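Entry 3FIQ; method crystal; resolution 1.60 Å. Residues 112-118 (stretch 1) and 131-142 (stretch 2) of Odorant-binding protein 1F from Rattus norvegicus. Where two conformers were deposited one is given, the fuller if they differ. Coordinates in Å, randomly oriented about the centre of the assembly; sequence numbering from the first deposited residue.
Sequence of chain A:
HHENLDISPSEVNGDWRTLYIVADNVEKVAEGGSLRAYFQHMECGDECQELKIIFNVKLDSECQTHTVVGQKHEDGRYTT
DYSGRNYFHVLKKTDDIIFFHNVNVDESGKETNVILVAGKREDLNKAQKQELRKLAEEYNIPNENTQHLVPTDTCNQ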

ATOM      1  N   THR A 112      13.322  -0.900  -2.726  1.00  8.74           N
ATOM      2  CA  THR A 112      12.668  -0.893  -1.449  1.00  6.59           C
ATOM      3  C   THR A 112      11.522  -1.908  -1.493  1.00  6.53           C
ATOM      4  O   THR A 112      10.693  -1.927  -2.406  1.00  7.71           O
ATOM      5  CB  THR A 112      12.089   0.502  -1.112  1.00  6.91           C
ATOM      6  OG1 THR A 112      13.119   1.507  -1.220  1.00  8.31           O
ATOM      7  CG2 THR A 112      11.487   0.592   0.298  1.00  7.57           C
ATOM      8  N   ASN A 113      11.528  -2.772  -0.506  1.00  7.18           N
ATOM      9  CA  ASN A 113      10.451  -3.738  -0.244  1.00  5.82           C
ATOM     10  C   ASN A 113       9.492  -3.187   0.788  1.00  7.53           C
ATOM     11  O   ASN A 113       9.911  -2.798   1.851  1.00  5.52           O
ATOM     12  CB  ASN A 113      11.056  -5.080   0.191  1.00  9.09           C
ATOM     13  CG  ASN A 113      11.496  -5.902  -1.036  1.00 22.29           C
ATOM     14  OD1 ASN A 113      10.758  -6.732  -1.517  1.00 23.23           O
ATOM     15  ND2 ASN A 113      12.653  -5.606  -1.569  1.00 30.09           N
ATOM     16  N   VAL A 114       8.193  -3.258   0.513  1.00  5.58           N
ATOM     17  CA  VAL A 114       7.158  -2.594   1.289  1.00  5.57           C
ATOM     18  C   VAL A 114       5.986  -3.543   1.537  1.00  6.57           C
ATOM     19  O   VAL A 114       5.591  -4.308   0.665  1.00  6.96           O
ATOM     20  CB  VAL A 114       6.616  -1.389   0.513  1.00  5.77           C
ATOM     21  CG1 VAL A 114       5.588  -0.605   1.362  1.00  8.03           C
ATOM     22  CG2 VAL A 114       7.723  -0.441   0.037  1.00  8.03           C
ATOM     23  N   ILE A 115       5.446  -3.527   2.745  1.00  5.66           N
ATOM     24  CA  ILE A 115       4.151  -4.088   3.031  1.00  5.46           C
ATOM     25  C   ILE A 115       3.279  -2.921   3.450  1.00  5.15           C
ATOM     26  O   ILE A 115       3.645  -2.149   4.320  1.00  5.67           O
ATOM     27  CB  ILE A 115       4.141  -5.233   4.045  1.00  5.89           C
ATOM     28  CG1 ILE A 115       5.002  -6.341   3.500  1.00  7.28           C
ATOM     29  CG2 ILE A 115       2.649  -5.679   4.328  1.00  7.13           C
ATOM     30  CD1 ILE A 115       5.244  -7.473   4.613  1.00 10.18           C
ATOM     31  N   LEU A 116       2.161  -2.738   2.754  1.00  4.00           N
ATOM     32  CA  LEU A 116       1.205  -1.688   3.072  1.00  6.55           C
ATOM     33  C   LEU A 116      -0.133  -2.321   3.437  1.00  5.98           C
ATOM     34  O   LEU A 116      -0.633  -3.207   2.737  1.00  6.41           O
ATOM     35  CB  LEU A 116       1.022  -0.754   1.825  1.00  6.29           C
ATOM     36  CG  LEU A 116       0.037   0.392   2.074  1.00  6.66           C
ATOM     37  CD1 LEU A 116       0.476   1.594   1.280  1.00  6.37           C
ATOM     38  CD2 LEU A 116      -1.320   0.068   1.616  1.00  6.10           C
ATOM     39  N   VAL A 117      -0.708  -1.917   4.567  1.00  4.19           N
ATOM     40  CA  VAL A 117      -1.994  -2.413   5.008  1.00  5.56           C
ATOM     41  C   VAL A 117      -3.077  -1.408   4.728  1.00  5.99           C
ATOM     42  O   VAL A 117      -3.055  -0.278   5.273  1.00  5.69           O
ATOM     43  CB  VAL A 117      -1.923  -2.672   6.543  1.00  7.86           C
ATOM     44  CG1 VAL A 117      -3.260  -3.167   7.062  1.00 10.02           C
ATOM     45  CG2 VAL A 117      -0.854  -3.679   6.904  1.00  8.19           C
ATOM     46  N   ALA A 118      -4.000  -1.779   3.843  1.00  5.05           N
ATOM     47  CA  ALA A 118      -5.135  -0.919   3.461  1.00  6.53           C
ATOM     48  C   ALA A 118      -6.378  -1.439   4.183  1.00  6.04           C
ATOM     49  O   ALA A 118      -6.533  -2.634   4.362  1.00  7.19           O
ATOM     50  CB  ALA A 118      -5.365  -0.981   1.975  1.00  5.69           C
ATOM     51  N   GLU A 131       0.299 -11.206  12.492  1.00 14.78           N
ATOM     52  CA  GLU A 131       0.437 -11.638  11.099  1.00 15.04           C
ATOM     53  C   GLU A 131       1.308 -10.655  10.300  1.00 11.09           C
ATOM     54  O   GLU A 131       2.198 -11.057   9.491  1.00 16.43           O
ATOM     55  CB  GLU A 131      -0.926 -11.727  10.425  1.00 20.51           C
ATOM     56  CG  GLU A 131      -0.829 -12.236   8.971  1.00 23.64           C
ATOM     57  CD  GLU A 131      -2.189 -12.631   8.380  1.00 34.26           C
ATOM     58  OE1 GLU A 131      -3.249 -12.252   8.950  1.00 36.04           O
ATOM     59  OE2 GLU A 131      -2.181 -13.309   7.342  1.00 40.40           O
ATOM     60  N   LEU A 132       1.075  -9.376  10.445  1.00 10.51           N
ATOM     61  CA  LEU A 132       1.875  -8.355   9.774  1.00  9.30           C
ATOM     62  C   LEU A 132       3.314  -8.476  10.159  1.00 10.34           C
ATOM     63  O   LEU A 132       4.230  -8.440   9.296  1.00 11.93           O
ATOM     64  CB  LEU A 132       1.385  -6.975  10.079  1.00 10.21           C
ATOM     65  CG  LEU A 132       2.204  -5.828   9.473  1.00  9.57           C
ATOM     66  CD1 LEU A 132       2.191  -5.859   7.958  1.00 11.50           C
ATOM     67  CD2 LEU A 132       1.679  -4.489   9.951  1.00 11.62           C
ATOM     68  N   ARG A 133       3.587  -8.617  11.436  1.00 11.66           N
ATOM     69  CA  ARG A 133       4.971  -8.798  11.861  0.70 13.51           C
ATOM     70  C   ARG A 133       5.634 -10.035  11.292  1.00 11.35           C
ATOM     71  O   ARG A 133       6.790  -9.997  10.932  1.00 12.51           O
ATOM     72  CB  ARG A 133       5.054  -8.810  13.367  0.70 14.15           C
ATOM     73  CG  ARG A 133       4.683  -7.467  13.991  0.70 13.22           C
ATOM     74  CD  ARG A 133       4.778  -7.482  15.485  0.70 19.11           C
ATOM     75  NE  ARG A 133       5.982  -8.122  15.989  0.70 25.52           N
ATOM     76  CZ  ARG A 133       7.144  -7.508  16.226  0.70 25.23           C
ATOM     77  NH1 ARG A 133       7.292  -6.202  16.014  0.70 21.03           N
ATOM     78  NH2 ARG A 133       8.157  -8.211  16.692  0.70 30.37           N
ATOM     79  N   LYS A 134       4.905 -11.151  11.217  1.00  9.94           N
ATOM     80  CA  LYS A 134       5.433 -12.376  10.684  1.00 12.42           C
ATOM     81  C   LYS A 134       5.724 -12.244   9.207  1.00 14.75           C
ATOM     82  O   LYS A 134       6.761 -12.683   8.751  1.00 15.25           O
ATOM     83  CB  LYS A 134       4.493 -13.538  10.982  1.00 26.45           C
ATOM     84  CG  LYS A 134       4.599 -14.077  12.421  1.00 34.80           C
ATOM     85  CD  LYS A 134       6.020 -14.625  12.765  1.00 47.93           C
ATOM     86  CE  LYS A 134       6.016 -15.488  14.061  1.00 52.90           C
ATOM     87  NZ  LYS A 134       7.379 -15.846  14.563  1.00 51.89           N
ATOM     88  N   LEU A 135       4.853 -11.567   8.476  1.00 12.52           N
ATOM     89  CA  LEU A 135       5.035 -11.355   7.064  1.00 12.76           C
ATOM     90  C   LEU A 135       6.249 -10.477   6.758  1.00 11.40           C
ATOM     91  O   LEU A 135       6.996 -10.766   5.810  1.00 12.70           O
ATOM     92  CB  LEU A 135       3.800 -10.701   6.446  1.00 12.52           C
ATOM     93  CG  LEU A 135       2.730 -11.740   6.244  1.00 13.61           C
ATOM     94  CD1 LEU A 135       1.413 -10.930   6.013  1.00 16.59           C
ATOM     95  CD2 LEU A 135       3.054 -12.718   5.098  1.00 16.78           C
ATOM     96  N   ALA A 136       6.429  -9.403   7.536  1.00 10.79           N
ATOM     97  CA  ALA A 136       7.545  -8.546   7.375  1.00 10.60           C
ATOM     98  C   ALA A 136       8.817  -9.427   7.547  1.00 12.03           C
ATOM     99  O   ALA A 136       9.764  -9.268   6.804  1.00 13.80           O
ATOM    100  CB  ALA A 136       7.496  -7.352   8.402  1.00 10.21           C
ATOM    101  N   GLU A 137       8.878 -10.277   8.557  1.00 14.17           N
ATOM    102  CA  GLU A 137      10.061 -11.147   8.758  1.00 14.52           C
ATOM    103  C   GLU A 137      10.306 -12.006   7.544  1.00 15.96           C
ATOM    104  O   GLU A 137      11.418 -12.135   7.071  1.00 18.70           O
ATOM    105  CB  GLU A 137       9.906 -12.009  10.025  1.00 17.59           C
ATOM    106  CG  GLU A 137      10.033 -11.172  11.265  1.00 15.97           C
ATOM    107  CD  GLU A 137       9.605 -11.878  12.600  1.00 38.19           C
ATOM    108  OE1 GLU A 137       9.070 -13.023  12.574  1.00 35.11           O
ATOM    109  OE2 GLU A 137       9.802 -11.251  13.686  1.00 34.91           O
ATOM    110  N   GLU A 138       9.227 -12.571   7.053  1.00 13.14           N
ATOM    111  CA  GLU A 138       9.309 -13.442   5.916  1.00 15.83           C
ATOM    112  C   GLU A 138       9.835 -12.718   4.695  1.00 15.62           C
ATOM    113  O   GLU A 138      10.576 -13.340   3.905  1.00 17.62           O
ATOM    114  CB  GLU A 138       7.959 -14.081   5.599  1.00 20.41           C
ATOM    115  CG  GLU A 138       7.430 -15.115   6.566  1.00 36.26           C
ATOM    116  CD  GLU A 138       6.018 -15.509   6.162  1.00 45.19           C
ATOM    117  OE1 GLU A 138       5.732 -15.422   4.935  1.00 44.09           O
ATOM    118  OE2 GLU A 138       5.208 -15.896   7.043  1.00 52.40           O
ATOM    119  N   TYR A 139       9.495 -11.446   4.553  1.00 15.58           N
ATOM    120  CA  TYR A 139       9.875 -10.634   3.394  1.00 15.56           C
ATOM    121  C   TYR A 139      11.162  -9.808   3.683  1.00 16.80           C
ATOM    122  O   TYR A 139      11.552  -8.927   2.919  1.00 17.92           O
ATOM    123  CB  TYR A 139       8.612  -9.817   2.855  1.00 18.19           C
ATOM    124  CG  TYR A 139       7.582 -10.668   2.118  1.00 17.65           C
ATOM    125  CD1 TYR A 139       6.614 -11.383   2.781  1.00 19.35           C
ATOM    126  CD2 TYR A 139       7.680 -10.891   0.730  1.00 23.02           C
ATOM    127  CE1 TYR A 139       5.738 -12.268   2.113  1.00 18.78           C
ATOM    128  CE2 TYR A 139       6.777 -11.728   0.070  1.00 22.85           C
ATOM    129  CZ  TYR A 139       5.839 -12.426   0.753  1.00 26.45           C
ATOM    130  OH  TYR A 139       4.991 -13.302   0.077  1.00 28.37           O
ATOM    131  N   ASN A 140      11.894 -10.144   4.743  1.00 14.15           N
ATOM    132  CA  ASN A 140      13.146  -9.473   5.032  0.70 18.38           C
ATOM    133  C   ASN A 140      12.985  -7.943   5.230  1.00 13.23           C
ATOM    134  O   ASN A 140      13.830  -7.144   4.815  1.00 15.77           O
ATOM    135  CB  ASN A 140      14.171  -9.835   3.937  0.70 19.79           C
ATOM    136  CG  ASN A 140      15.607  -9.509   4.324  0.70 23.58           C
ATOM    137  OD1 ASN A 140      16.041  -9.703   5.475  0.70 29.03           O
ATOM    138  ND2 ASN A 140      16.381  -9.032   3.332  0.70 22.69           N
ATOM    139  N   ILE A 141      11.903  -7.544   5.894  1.00 11.63           N
ATOM    140  CA  ILE A 141      11.587  -6.163   6.173  1.00  8.75           C
ATOM    141  C   ILE A 141      11.603  -5.957   7.691  1.00 10.52           C
ATOM    142  O   ILE A 141      10.958  -6.725   8.402  1.00 12.50           O
ATOM    143  CB  ILE A 141      10.194  -5.774   5.649  1.00 10.88           C
ATOM    144  CG1 ILE A 141      10.140  -5.807   4.109  1.00  9.34           C
ATOM    145  CG2 ILE A 141       9.852  -4.398   6.176  1.00 12.52           C
ATOM    146  CD1 ILE A 141       8.704  -5.818   3.543  1.00  9.55           C
ATOM    147  N   PRO A 142      12.430  -5.022   8.207  1.00 13.13           N
ATOM    148  CA  PRO A 142      12.547  -4.814   9.645  1.00 11.03           C
ATOM    149  C   PRO A 142      11.276  -4.293  10.258  1.00 10.80           C
ATOM    150  O   PRO A 142      10.764  -3.262   9.841  1.00 10.62           O
ATOM    151  CB  PRO A 142      13.721  -3.790   9.768  1.00 11.30           C
ATOM    152  CG  PRO A 142      14.435  -3.862   8.494  1.00 17.14           C
ATOM    153  CD  PRO A 142      13.344  -4.117   7.490  1.00 15.28           C
TER
HETATM  154  O   HOH W   1      10.279  -8.529   0.340  1.00 22.04           O

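A helix laid against a β-strand packs by letting side chains from one face of the strand settle among those of the helix, and this segment of odorant-binding protein 1F is a compact example. Strand 112-118 and helix 131-138 run nearly antiparallel, at 165°, with their axes 9.5 Å apart at closest approach. Strand alternation sets the pattern: Asn113, Ile115 and Val117 direct their CA-to-CB bonds toward the other stretch, whereas Val114 and Leu116 direct theirs away.

Ile115 is the principal bump. Its CD1 lies against the helix backbone, 3.7 Å from Ala136 N and 3.8 Å from Leu135 C; the small side chain of Ala136 comes no nearer to that methyl than 4.4 Å, CB to CD1. Leu132 and Ile141 form the flanks. Leu132 leaves its backbone sideways, yet its CD1 reaches Ile115 CG2 at 3.7 Å and Val117 CG2 at 3.9 Å. Beyond the helix, Ile141 sends CD1 to within 3.7 Å of both Ile115 CG1 and Asn113 O.

No direct hydrogen bond joins the stretches, so dispersion and the exclusion of solvent dominate. The polar link is a water at the margin, donating to Asn113 OD1 (2.6 Å from its O) and to Tyr139 O (2.9 Å).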